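Local coordinates for glutathione S-transferase (Xanthomonas axonopodis pv. citri, PDB 6NV6), which binds glutathione and, as a theta class transferase, probably catalyses its conjugation to electrophilic compounds, at residues Trp100-Ala106 with Pro164-Phe168. Coordinates in Å, arbitrary orientation, origin at the centre of the assembly. Numbering follows the deposited sequence.
Sequences WTTSTFA and PLGSF
Both segments are helical, and their axes run in broadly the same direction, inclined at 40° and 9.9 Å apart at closest approach. The backbones come nearest at Thr101 and Leu165, whose CA atoms are 5.6 Å apart, and diverge to 7.9 Å between the CA atoms of Ala106 and Phe168. Residues 101-105 form a wider pi-type turn: Ala106 N bonds to Thr101 O (2.9 Å), and Phe105 N reaches back to Trp100 O (3.3 Å). Thr104, at phi -127°, takes up much of the distortion.

At this closest point Thr101 (chi1 m) points toward the other helix, with CG2 3.5 Å from Phe168 CD2 and OG1 3.3 Å from Leu165 CB; its hydroxyl is hydrogen-bonded within its own helix to Trp97 O, leaving the interface to apolar packing. Phe168 (m) fills the widening gap, its CZ 3.6 Å from Ala106 CB. Phe105 (t) directs its edge at the Phe168 face in an offset edge-to-face pair, with ring centroids 5.9 Å apart and planes at 89°. Leu165 (t, p) places CD1 3.9 Å from Phe105 CD2 and 4.1 Å from Trp100 CZ3, at the edge of the indole.

The contact belongs to the buried core of the all-helical C-terminal domain of the glutathione transferase fold, joining helix 88-118 to helix 163-174. Helix 126-146 packs on Trp100, Phe105 and Leu165, whereas Pro164 and Phe168 also touch Lys17 on helix 13-25 of the thioredoxin-like domain, bringing the helical core up to the domain interface.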
loop_
_atom_site.group_PDB
_atom_site.type_symbol
_atom_site.label_atom_id
_atom_site.label_comp_id
_atom_site.label_asym_id
_atom_site.label_seq_id
_atom_site.Cartn_x
_atom_site.Cartn_y
_atom_site.Cartn_z
ATOM N N TRP A 100 1.299 0.789 11.169
ATOM C CA TRP A 100 1.898 -0.538 11.264
ATOM C C TRP A 100 2.538 -0.967 9.943
ATOM O O TRP A 100 3.581 -1.635 9.937
ATOM C CB TRP A 100 0.823 -1.527 11.718
ATOM C CG TRP A 100 1.256 -2.959 11.834
ATOM C CD1 TRP A 100 1.676 -3.592 12.957
ATOM C CD2 TRP A 100 1.248 -3.947 10.796
ATOM N NE1 TRP A 100 1.961 -4.912 12.687
ATOM C CE2 TRP A 100 1.701 -5.154 11.365
ATOM C CE3 TRP A 100 0.913 -3.926 9.435
ATOM C CZ2 TRP A 100 1.833 -6.322 10.628
ATOM C CZ3 TRP A 100 1.044 -5.100 8.697
ATOM C CH2 TRP A 100 1.502 -6.276 9.298
ATOM N N THR A 101 1.933 -0.595 8.814
ATOM C CA THR A 101 2.532 -0.924 7.526
ATOM C C THR A 101 3.927 -0.324 7.415
ATOM O O THR A 101 4.876 -0.996 6.988
ATOM C CB THR A 101 1.636 -0.429 6.387
ATOM O OG1 THR A 101 0.390 -1.133 6.413
ATOM C CG2 THR A 101 2.302 -0.665 5.043
ATOM N N THR A 102 4.072 0.935 7.812
ATOM C CA THR A 102 5.382 1.568 7.770
ATOM C C THR A 102 6.281 1.070 8.898
ATOM O O THR A 102 7.431 0.682 8.662
ATOM C CB THR A 102 5.221 3.084 7.828
ATOM O OG1 THR A 102 4.451 3.520 6.696
ATOM C CG2 THR A 102 6.586 3.758 7.829
ATOM N N SER A 103 5.773 1.063 10.132
ATOM C CA SER A 103 6.636 0.808 11.276
ATOM C C SER A 103 7.117 -0.639 11.335
ATOM O O SER A 103 8.204 -0.904 11.867
ATOM C CB SER A 103 5.904 1.180 12.566
ATOM O OG SER A 103 5.109 0.111 13.042
ATOM N N THR A 104 6.339 -1.587 10.810
ATOM C CA THR A 104 6.606 -2.987 11.118
ATOM C C THR A 104 6.737 -3.865 9.878
ATOM O O THR A 104 7.553 -4.787 9.858
ATOM C CB THR A 104 5.494 -3.531 12.030
ATOM O OG1 THR A 104 5.446 -2.758 13.236
ATOM C CG2 THR A 104 5.739 -4.988 12.390
ATOM N N PHE A 105 5.959 -3.603 8.834
ATOM C CA PHE A 105 5.943 -4.533 7.716
ATOM C C PHE A 105 6.869 -4.131 6.577
ATOM O O PHE A 105 7.538 -4.993 5.996
ATOM C CB PHE A 105 4.519 -4.686 7.179
ATOM C CG PHE A 105 4.430 -5.572 5.973
ATOM C CD1 PHE A 105 4.571 -6.937 6.101
ATOM C CD2 PHE A 105 4.231 -5.033 4.705
ATOM C CE1 PHE A 105 4.502 -7.760 4.988
ATOM C CE2 PHE A 105 4.154 -5.854 3.574
ATOM C CZ PHE A 105 4.293 -7.220 3.718
ATOM N N ALA A 106 6.928 -2.840 6.249
ATOM C CA ALA A 106 7.551 -2.421 4.996
ATOM C C ALA A 106 9.039 -2.768 4.948
ATOM O O ALA A 106 9.549 -3.194 3.902
ATOM C CB ALA A 106 7.331 -0.922 4.795
ATOM N N PRO A 164 -2.347 1.809 2.611
ATOM C CA PRO A 164 -0.901 1.511 2.679
ATOM C C PRO A 164 -0.577 0.027 2.590
ATOM O O PRO A 164 0.216 -0.375 1.719
ATOM C CB PRO A 164 -0.484 2.116 4.023
ATOM C CG PRO A 164 -1.478 3.184 4.266
ATOM C CD PRO A 164 -2.768 2.674 3.729
ATOM N N LEU A 165 -1.176 -0.815 3.446
ATOM C CA LEU A 165 -0.927 -2.255 3.329
ATOM C C LEU A 165 -1.485 -2.827 2.024
ATOM O O LEU A 165 -0.895 -3.754 1.453
ATOM C CB LEU A 165 -1.516 -3.002 4.520
ATOM C CG LEU A 165 -1.155 -4.486 4.587
ATOM C CD1 LEU A 165 0.357 -4.687 4.690
ATOM C CD2 LEU A 165 -1.863 -5.158 5.748
ATOM N N GLY A 166 -2.615 -2.291 1.540
ATOM C CA GLY A 166 -3.178 -2.760 0.285
ATOM C C GLY A 166 -2.241 -2.568 -0.892
ATOM O O GLY A 166 -2.235 -3.380 -1.824
ATOM N N SER A 167 -1.430 -1.508 -0.867
ATOM C CA SER A 167 -0.493 -1.284 -1.960
ATOM C C SER A 167 0.708 -2.218 -1.879
ATOM O O SER A 167 1.305 -2.543 -2.912
ATOM C CB SER A 167 -0.044 0.178 -1.983
ATOM O OG SER A 167 -1.128 1.069 -1.778
ATOM N N PHE A 168 1.081 -2.654 -0.673
ATOM C CA PHE A 168 2.130 -3.665 -0.556
ATOM C C PHE A 168 1.609 -5.046 -0.914
ATOM O O PHE A 168 2.315 -5.826 -1.568
ATOM C CB PHE A 168 2.699 -3.699 0.862
ATOM C CG PHE A 168 3.688 -2.608 1.157
ATOM C CD1 PHE A 168 5.023 -2.763 0.847
ATOM C CD2 PHE A 168 3.281 -1.431 1.766
ATOM C CE1 PHE A 168 5.936 -1.756 1.132
ATOM C CE2 PHE A 168 4.189 -0.423 2.049
ATOM C CZ PHE A 168 5.524 -0.591 1.726
#